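Local coordinates for thioredoxin domain-containing protein (Sinorhizobium meliloti, PDB 3U5R) that is of unknown function but belongs to the AhpC/TSA thioredoxin-like family and may act as an antioxidant oxidoreductase, at residues 65-70 against 125-130; 97-102 against 107-112; 161-166 against 171-176. All coordinates share one frame; numbering follows the deposited sequence.

Overall arrangement
Contacts 1 and 2 share one end of the central mixed sheet of a thioredoxin-like fold, their centres about 7 Å apart. Contact 1 links segment 65-70, where strand 61-66 gives way to a loop, to strand 127-129; contact 2 ties the end of strand 93-99, which runs between those two strands, to the turn before helix 111-121. They touch directly: S68 OG and E109 OE2 are 2.6 Å apart, probably a hydrogen bond, and K129 NZ lies 2.7 Å from N101 O. Contact 3 closes a separate loop beyond strand 156-160, its centre about 19 Å from that of contact 1 and 24 Å from that of contact 2.

Contact 1 (65-70 against 125-130); sequences AFISNR and FPYLKD
I67 lies over one face of the Y127 ring, while N69 approaches the same ring at its edge, close to the phenol oxygen. The contact belongs to the thioredoxin-like fold: segment 65-70, where strand 61-66 gives way to a loop, meets strand 127-129 across strand 93-99, which separates the two in the sheet. I67 CD1 stands 3.7 Å above the ring plane, shifted from the centre toward the rim, and makes a CH-pi contact. Alongside it, I67 CG1 packs against Y127 CE1 at 3.6 Å. The isoleucine chi1 of 59° tucks CG1 between the backbone N and the carbonyl carbon, and the extended chi2 carries CD1 onward to the ring. At the ring's edge Y127 OH lies 2.8 Å from N69 OD1, as if donating to it, though the placing of that oxygen is doubtful. The N69 amide is turned almost perpendicular to the ring, with 83° between the planes. Y127 has its CG anti to the backbone N (chi1 -175°), which turns the ring toward segment 65-70, and V114 and V118 of helix 111-121 touch it.

Further out, N99 ND2 also hydrogen-bonds to Y127 OH, and N69 ND2 is held by the backbone O of E108. The E109 carboxylate grips the loop at N69 N and S68 OG. The S68 hydroxyl shapes the chain leading to C71: in an ST turn, R70 N donates to S68 OG over 3.1 Å.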
loop_
_atom_site.group_PDB
_atom_site.type_symbol
_atom_site.label_atom_id
_atom_site.label_comp_id
_atom_site.label_asym_id
_atom_site.label_seq_id
_atom_site.Cartn_x
_atom_site.Cartn_y
_atom_site.Cartn_z
ATOM N N ALA A 65 0.884 -1.777 -0.649
ATOM C CA ALA A 65 0.696 -0.366 -0.325
ATOM C C ALA A 65 1.897 0.167 0.328
ATOM O O ALA A 65 2.311 -0.362 1.393
ATOM C CB ALA A 65 -0.580 -0.216 0.663
ATOM N N PHE A 66 2.541 1.162 -0.268
ATOM C CA PHE A 66 3.704 1.773 0.386
ATOM C C PHE A 66 3.217 2.931 1.249
ATOM O O PHE A 66 2.666 3.900 0.744
ATOM C CB PHE A 66 4.738 2.256 -0.652
ATOM C CG PHE A 66 5.350 1.123 -1.403
ATOM C CD1 PHE A 66 6.575 0.599 -1.020
ATOM C CD2 PHE A 66 4.646 0.514 -2.420
ATOM C CE1 PHE A 66 7.119 -0.494 -1.676
ATOM C CE2 PHE A 66 5.184 -0.609 -3.099
ATOM C CZ PHE A 66 6.423 -1.084 -2.737
ATOM N N ILE A 67 3.392 2.816 2.558
ATOM C CA ILE A 67 2.892 3.838 3.449
ATOM C C ILE A 67 4.006 4.310 4.414
ATOM O O ILE A 67 5.170 3.985 4.230
ATOM C CB ILE A 67 1.626 3.337 4.208
ATOM C CG1 ILE A 67 1.921 2.084 5.038
ATOM C CG2 ILE A 67 0.536 3.017 3.257
ATOM C CD1 ILE A 67 0.726 1.763 5.928
ATOM N N SER A 68 3.623 5.030 5.461
ATOM C CA SER A 68 4.543 5.691 6.339
ATOM C C SER A 68 3.782 5.824 7.708
ATOM O O SER A 68 2.540 5.720 7.749
ATOM C CB SER A 68 4.880 7.092 5.770
ATOM O OG SER A 68 5.207 8.017 6.812
ATOM N N ASN A 69 4.529 5.970 8.794
ATOM C CA ASN A 69 3.940 6.195 10.107
ATOM C C ASN A 69 3.584 7.666 10.402
ATOM O O ASN A 69 2.792 7.914 11.326
ATOM C CB ASN A 69 4.901 5.695 11.220
ATOM C CG ASN A 69 5.125 4.182 11.132
ATOM O OD1 ASN A 69 4.212 3.430 10.681
ATOM N ND2 ASN A 69 6.325 3.738 11.472
ATOM N N ARG A 70 4.151 8.617 9.671
ATOM C CA ARG A 70 3.933 10.028 9.991
ATOM C C ARG A 70 3.550 10.940 8.823
ATOM O O ARG A 70 3.046 12.037 9.057
ATOM C CB ARG A 70 5.157 10.620 10.732
ATOM C CG ARG A 70 4.856 12.012 11.457
ATOM C CD ARG A 70 5.549 12.187 12.876
ATOM N NE ARG A 70 5.696 13.603 13.311
ATOM C CZ ARG A 70 4.740 14.367 13.877
ATOM N NH1 ARG A 70 3.515 13.886 14.101
ATOM N NH2 ARG A 70 5.003 15.637 14.231
ATOM N N PHE A 125 -3.620 -6.325 8.438
ATOM C CA PHE A 125 -2.763 -6.811 7.305
ATOM C C PHE A 125 -1.292 -6.758 7.741
ATOM O O PHE A 125 -0.930 -5.999 8.656
ATOM C CB PHE A 125 -2.935 -5.893 6.099
ATOM C CG PHE A 125 -2.926 -4.430 6.466
ATOM C CD1 PHE A 125 -4.101 -3.764 6.700
ATOM C CD2 PHE A 125 -1.721 -3.733 6.568
ATOM C CE1 PHE A 125 -4.120 -2.378 7.020
ATOM C CE2 PHE A 125 -1.702 -2.319 6.872
ATOM C CZ PHE A 125 -2.931 -1.657 7.147
ATOM N N PRO A 126 -0.451 -7.573 7.109
ATOM C CA PRO A 126 0.942 -7.407 7.469
ATOM C C PRO A 126 1.514 -5.994 7.065
ATOM O O PRO A 126 1.259 -5.492 5.950
ATOM C CB PRO A 126 1.630 -8.559 6.705
ATOM C CG PRO A 126 0.625 -8.841 5.492
ATOM C CD PRO A 126 -0.694 -8.704 6.175
ATOM N N TYR A 127 2.282 -5.383 7.976
ATOM C CA TYR A 127 2.918 -4.119 7.732
ATOM C C TYR A 127 4.392 -4.329 7.935
ATOM O O TYR A 127 4.862 -4.564 9.045
ATOM C CB TYR A 127 2.321 -3.072 8.695
ATOM C CG TYR A 127 2.784 -1.672 8.506
ATOM C CD1 TYR A 127 3.447 -1.253 7.324
ATOM C CD2 TYR A 127 2.596 -0.729 9.528
ATOM C CE1 TYR A 127 3.900 0.080 7.200
ATOM C CE2 TYR A 127 3.014 0.608 9.384
ATOM C CZ TYR A 127 3.648 1.000 8.244
ATOM O OH TYR A 127 4.097 2.315 8.156
ATOM N N LEU A 128 5.133 -4.234 6.844
ATOM C CA LEU A 128 6.504 -4.726 6.818
ATOM C C LEU A 128 7.495 -3.629 6.620
ATOM O O LEU A 128 7.180 -2.613 6.004
ATOM C CB LEU A 128 6.616 -5.663 5.621
ATOM C CG LEU A 128 5.515 -6.726 5.643
ATOM C CD1 LEU A 128 5.645 -7.632 4.424
ATOM C CD2 LEU A 128 5.550 -7.586 6.980
ATOM N N LYS A 129 8.728 -3.842 7.057
ATOM C CA LYS A 129 9.784 -2.848 6.809
ATOM C C LYS A 129 10.653 -3.206 5.600
ATOM O O LYS A 129 11.200 -4.320 5.582
ATOM C CB LYS A 129 10.688 -2.714 8.013
ATOM C CG LYS A 129 11.780 -1.631 7.815
ATOM C CD LYS A 129 11.174 -0.261 7.980
ATOM C CE LYS A 129 12.192 0.764 7.454
ATOM N NZ LYS A 129 11.412 2.035 7.388
ATOM N N ASP A 130 10.834 -2.269 4.632
ATOM C CA ASP A 130 11.747 -2.475 3.444
ATOM C C ASP A 130 13.050 -1.664 3.668
ATOM O O ASP A 130 13.210 -0.594 3.085
ATOM C CB ASP A 130 10.976 -2.099 2.152
ATOM C CG ASP A 130 11.832 -1.956 0.888
ATOM O OD1 ASP A 130 12.804 -2.692 0.691
ATOM O OD2 ASP A 130 11.478 -1.081 0.038
#

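Contact 2 (97-102 against 107-112); sequences AINSND and PEETLE
E109 carries the contact between 107-112 and 97-102, its side chain reaching N99 and N101 from a backbone 6.2 Å away at the closest CA pair, E109 to N101. The segment begins with a short 3-10 turn at P107 and E108, which delivers E109 to the end of strand 93-99. There the E109 chain bends at chi2 (-71°), folding its carboxylate back toward the asparagines. N99 ND2 donates to E109 OE1 at 2.9 Å, and the N-H points almost straight at the oxygen, 169° at the hydrogen. The acceptor lies in the plane of the N99 amide, yet the amide meets OE1 from above the carboxylate plane, the two groups standing nearly perpendicular. Beside this bond, E109 CG packs on N101 CB at 3.7 Å. The carboxylate is also held by the neighbouring loop at S68 and N69.

The other branch of the N99 amide is fixed too: N101 N donates to N99 OD1 at 3.1 Å, forming an Asx turn just where the strand ends. K129 puts its ammonium between N99 OD1, N101 O and E109 O, bonding to all three. A leucine in place of N99 would probably leave E109 OE1 without its amide donor and N101 N without its turn acceptor, and deprive K129 NZ of one partner.

Next, T110 takes the N-cap position, its OG1 bonded to R113 N, and L111 and E112 open helix 111-121. The whole turn is thus the first connection of a beta-alpha-beta unit: it leads from strand 93-99 into helix 111-121, and the chain then returns as strand 127-129, parallel to strand 93-99 and beside it at the edge of the sheet.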
loop_
_atom_site.group_PDB
_atom_site.type_symbol
_atom_site.label_atom_id
_atom_site.label_comp_id
_atom_site.label_asym_id
_atom_site.label_seq_id
_atom_site.Cartn_x
_atom_site.Cartn_y
_atom_site.Cartn_z
ATOM N N ALA A 97 1.227 -4.016 3.476
ATOM C CA ALA A 97 1.776 -2.681 3.552
ATOM C C ALA A 97 3.259 -2.668 3.790
ATOM O O ALA A 97 3.748 -3.511 4.512
ATOM C CB ALA A 97 1.063 -1.868 4.691
ATOM N N ILE A 98 3.974 -1.677 3.259
ATOM C CA ILE A 98 5.433 -1.671 3.307
ATOM C C ILE A 98 5.898 -0.241 3.667
ATOM O O ILE A 98 5.427 0.729 3.091
ATOM C CB ILE A 98 6.064 -2.077 1.937
ATOM C CG1 ILE A 98 5.694 -3.534 1.602
ATOM C CG2 ILE A 98 7.625 -1.917 1.988
ATOM C CD1 ILE A 98 6.001 -3.919 0.111
ATOM N N ASN A 99 6.783 -0.130 4.624
ATOM C CA ASN A 99 7.328 1.166 4.975
ATOM C C ASN A 99 8.762 1.124 4.462
ATOM O O ASN A 99 9.602 0.381 5.042
ATOM C CB ASN A 99 7.303 1.327 6.500
ATOM C CG ASN A 99 7.762 2.664 6.931
ATOM O OD1 ASN A 99 8.802 3.181 6.450
ATOM N ND2 ASN A 99 6.976 3.291 7.814
ATOM N N SER A 100 9.060 1.860 3.399
ATOM C CA SER A 100 10.426 1.870 2.846
ATOM C C SER A 100 11.218 3.094 3.236
ATOM O O SER A 100 12.316 3.278 2.723
ATOM C CB SER A 100 10.439 1.847 1.317
ATOM O OG SER A 100 9.636 0.798 0.907
ATOM N N ASN A 101 10.681 3.904 4.149
ATOM C CA ASN A 101 11.326 5.154 4.463
ATOM C C ASN A 101 12.614 4.968 5.332
ATOM O O ASN A 101 12.668 4.127 6.246
ATOM C CB ASN A 101 10.341 6.092 5.161
ATOM C CG ASN A 101 9.374 6.780 4.197
ATOM O OD1 ASN A 101 8.489 7.501 4.635
ATOM N ND2 ASN A 101 9.529 6.578 2.913
ATOM N N ASP A 102 13.616 5.796 5.055
ATOM C CA ASP A 102 14.906 5.682 5.742
ATOM C C ASP A 102 14.767 6.050 7.232
ATOM O O ASP A 102 14.465 7.211 7.595
ATOM C CB ASP A 102 15.884 6.586 5.022
ATOM C CG ASP A 102 17.203 6.802 5.784
ATOM O OD1 ASP A 102 17.424 6.280 6.906
ATOM O OD2 ASP A 102 18.033 7.558 5.206
ATOM N N PRO A 107 13.324 8.602 12.336
ATOM C CA PRO A 107 13.254 7.602 13.426
ATOM C C PRO A 107 11.847 7.130 13.674
ATOM O O PRO A 107 11.649 6.112 14.276
ATOM C CB PRO A 107 13.722 8.405 14.702
ATOM C CG PRO A 107 14.379 9.563 14.202
ATOM C CD PRO A 107 13.838 9.899 12.819
ATOM N N GLU A 108 10.857 7.915 13.300
ATOM C CA GLU A 108 9.464 7.502 13.477
ATOM C C GLU A 108 9.087 6.345 12.482
ATOM O O GLU A 108 8.020 5.744 12.605
ATOM C CB GLU A 108 8.555 8.719 13.313
ATOM C CG GLU A 108 8.670 9.334 11.916
ATOM C CD GLU A 108 9.610 10.599 11.794
ATOM O OE1 GLU A 108 10.785 10.579 12.268
ATOM O OE2 GLU A 108 9.161 11.590 11.130
ATOM N N GLU A 109 10.012 6.010 11.562
ATOM C CA GLU A 109 9.811 4.982 10.486
ATOM C C GLU A 109 10.529 3.662 10.773
ATOM O O GLU A 109 10.576 2.758 9.916
ATOM C CB GLU A 109 10.268 5.518 9.113
ATOM C CG GLU A 109 9.629 6.855 8.734
ATOM C CD GLU A 109 8.119 6.774 8.376
ATOM O OE1 GLU A 109 7.365 5.964 8.956
ATOM O OE2 GLU A 109 7.661 7.571 7.513
ATOM N N THR A 110 11.027 3.478 11.994
ATOM C CA THR A 110 11.663 2.181 12.339
ATOM C C THR A 110 10.676 0.968 12.323
ATOM O O THR A 110 9.441 1.085 12.512
ATOM C CB THR A 110 12.318 2.243 13.711
ATOM O OG1 THR A 110 11.291 2.426 14.675
ATOM C CG2 THR A 110 13.353 3.380 13.823
ATOM N N LEU A 111 11.238 -0.216 12.108
ATOM C CA LEU A 111 10.481 -1.457 12.211
ATOM C C LEU A 111 9.725 -1.503 13.575
ATOM O O LEU A 111 8.539 -1.861 13.668
ATOM C CB LEU A 111 11.482 -2.648 12.076
ATOM C CG LEU A 111 10.802 -4.037 12.179
ATOM C CD1 LEU A 111 9.583 -4.078 11.233
ATOM C CD2 LEU A 111 11.771 -5.144 11.870
ATOM N N GLU A 112 10.373 -1.057 14.638
ATOM C CA GLU A 112 9.751 -1.042 15.941
ATOM C C GLU A 112 8.504 -0.143 15.945
ATOM O O GLU A 112 7.507 -0.535 16.436
ATOM C CB GLU A 112 10.779 -0.576 16.980
ATOM C CG GLU A 112 10.364 -0.584 18.390
ATOM C CD GLU A 112 9.471 0.558 18.723
ATOM O OE1 GLU A 112 9.790 1.696 18.383
ATOM O OE2 GLU A 112 8.408 0.315 19.285
#

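Contact 3 (161-166 against 171-176); sequences QFDDAR and KDVTGA
The F162 ring carries G175 CA over the centre of one face, 3.4 Å above its plane in a CH-pi contact, and V173 CG1 at its edge, 3.8 Å from F162 CE2. The close ring leaves little room for a CB at G175, and the backbone there has a positive phi of 68°, so two features suit glycine. The R166 guanidinium, also flat, receives D163 O in its plane at one edge, NH1 donating over 2.9 Å.

The two segments are opposite limbs of the long loop that joins strand 156-160 to helix 176-186, with G175 as the helix N-cap residue. D163 pins the limbs together. Its OD2 accepts two backbone N-H groups, G175 N at 2.6 Å, from the anti side of the carboxylate, and T174 N at 2.8 Å. A chi1 of 54° sets the carboxylate for both tasks, since D163 OD1 accepts A165 N in an Asx turn. T174 OG1 takes A176 N at 2.9 Å, an ST turn leading into the helix. Toward the outer end, A165 CB meets V173 CG2 at 3.7 Å. I77, and A80 of helix 78-88, touch both F162 and V173.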
loop_
_atom_site.group_PDB
_atom_site.type_symbol
_atom_site.label_atom_id
_atom_site.label_comp_id
_atom_site.label_asym_id
_atom_site.label_seq_id
_atom_site.Cartn_x
_atom_site.Cartn_y
_atom_site.Cartn_z
ATOM N N GLN A 161 -4.902 6.616 -6.472
ATOM C CA GLN A 161 -5.427 7.150 -5.202
ATOM C C GLN A 161 -6.369 6.164 -4.503
ATOM O O GLN A 161 -7.105 5.292 -5.106
ATOM C CB GLN A 161 -6.125 8.516 -5.481
ATOM C CG GLN A 161 -7.528 8.379 -6.120
ATOM C CD GLN A 161 -8.170 9.768 -6.385
ATOM O OE1 GLN A 161 -7.534 10.783 -6.198
ATOM N NE2 GLN A 161 -9.388 9.788 -6.809
ATOM N N PHE A 162 -6.406 6.269 -3.195
ATOM C CA PHE A 162 -7.375 5.473 -2.389
ATOM C C PHE A 162 -8.775 6.017 -2.696
ATOM O O PHE A 162 -9.805 5.273 -2.835
ATOM C CB PHE A 162 -6.942 5.672 -0.910
ATOM C CG PHE A 162 -7.723 4.887 0.101
ATOM C CD1 PHE A 162 -7.713 3.491 0.085
ATOM C CD2 PHE A 162 -8.412 5.557 1.135
ATOM C CE1 PHE A 162 -8.440 2.745 1.063
ATOM C CE2 PHE A 162 -9.138 4.858 2.132
ATOM C CZ PHE A 162 -9.141 3.426 2.122
ATOM N N ASP A 163 -8.845 7.347 -2.775
ATOM C CA ASP A 163 -10.075 8.060 -3.164
ATOM C C ASP A 163 -9.682 9.520 -3.298
ATOM O O ASP A 163 -8.483 9.840 -3.238
ATOM C CB ASP A 163 -11.144 7.923 -2.058
ATOM C CG ASP A 163 -10.597 8.379 -0.664
ATOM O OD1 ASP A 163 -9.637 9.229 -0.610
ATOM O OD2 ASP A 163 -11.123 7.903 0.382
ATOM N N ASP A 164 -10.664 10.416 -3.385
ATOM C CA ASP A 164 -10.404 11.827 -3.775
ATOM C C ASP A 164 -9.986 12.678 -2.531
ATOM O O ASP A 164 -9.709 13.889 -2.672
ATOM C CB ASP A 164 -11.689 12.491 -4.402
ATOM C CG ASP A 164 -12.032 12.015 -5.856
ATOM O OD1 ASP A 164 -11.089 11.784 -6.658
ATOM O OD2 ASP A 164 -13.287 11.949 -6.237
ATOM N N ALA A 165 -10.006 12.098 -1.323
ATOM C CA ALA A 165 -9.704 12.874 -0.110
ATOM C C ALA A 165 -8.218 13.259 -0.061
ATOM O O ALA A 165 -7.287 12.435 -0.394
ATOM C CB ALA A 165 -10.113 12.103 1.159
ATOM N N ARG A 166 -7.972 14.504 0.373
ATOM C CA ARG A 166 -6.609 15.015 0.597
ATOM C C ARG A 166 -6.597 15.804 1.902
ATOM O O ARG A 166 -7.636 16.253 2.328
ATOM C CB ARG A 166 -6.175 15.973 -0.568
ATOM C CG ARG A 166 -6.209 15.298 -2.002
ATOM C CD ARG A 166 -5.017 14.282 -2.207
ATOM N NE ARG A 166 -4.973 13.710 -3.568
ATOM C CZ ARG A 166 -5.666 12.655 -4.026
ATOM N NH1 ARG A 166 -6.545 12.024 -3.237
ATOM N NH2 ARG A 166 -5.507 12.229 -5.322
ATOM N N LYS A 171 -13.100 16.485 1.745
ATOM C CA LYS A 171 -13.803 15.308 1.231
ATOM C C LYS A 171 -13.675 14.172 2.229
ATOM O O LYS A 171 -12.644 14.027 2.880
ATOM C CB LYS A 171 -13.249 14.923 -0.147
ATOM C CG LYS A 171 -13.582 16.026 -1.206
ATOM C CD LYS A 171 -13.204 15.583 -2.626
ATOM C CE LYS A 171 -13.995 16.429 -3.648
ATOM N NZ LYS A 171 -13.362 16.142 -4.948
ATOM N N ASP A 172 -14.744 13.410 2.389
ATOM C CA ASP A 172 -14.781 12.257 3.254
ATOM C C ASP A 172 -13.773 11.201 2.757
ATOM O O ASP A 172 -13.703 10.975 1.579
ATOM C CB ASP A 172 -16.207 11.611 3.185
ATOM C CG ASP A 172 -17.266 12.405 3.992
ATOM O OD1 ASP A 172 -16.893 13.129 4.971
ATOM O OD2 ASP A 172 -18.480 12.278 3.656
ATOM N N VAL A 173 -13.099 10.524 3.665
ATOM C CA VAL A 173 -12.198 9.393 3.340
ATOM C C VAL A 173 -13.056 8.107 3.286
ATOM O O VAL A 173 -13.526 7.618 4.330
ATOM C CB VAL A 173 -10.998 9.229 4.330
ATOM C CG1 VAL A 173 -10.008 8.124 3.805
ATOM C CG2 VAL A 173 -10.256 10.537 4.506
ATOM N N THR A 174 -13.289 7.633 2.060
ATOM C CA THR A 174 -14.218 6.540 1.751
ATOM C C THR A 174 -13.483 5.340 1.187
ATOM O O THR A 174 -14.010 4.236 1.202
ATOM C CB THR A 174 -15.177 6.923 0.587
ATOM O OG1 THR A 174 -14.383 7.216 -0.588
ATOM C CG2 THR A 174 -16.089 8.209 0.949
ATOM N N GLY A 175 -12.305 5.553 0.603
ATOM C CA GLY A 175 -11.678 4.455 -0.120
ATOM C C GLY A 175 -12.408 4.042 -1.395
ATOM O O GLY A 175 -12.108 2.985 -1.955
ATOM N N ALA A 176 -13.336 4.867 -1.883
ATOM C CA ALA A 176 -14.226 4.410 -2.986
ATOM C C ALA A 176 -13.517 3.995 -4.284
ATOM O O ALA A 176 -13.899 2.993 -4.870
ATOM C CB ALA A 176 -15.370 5.465 -3.311
HETATM O O HOH W 1 -10.195 15.216 3.294
#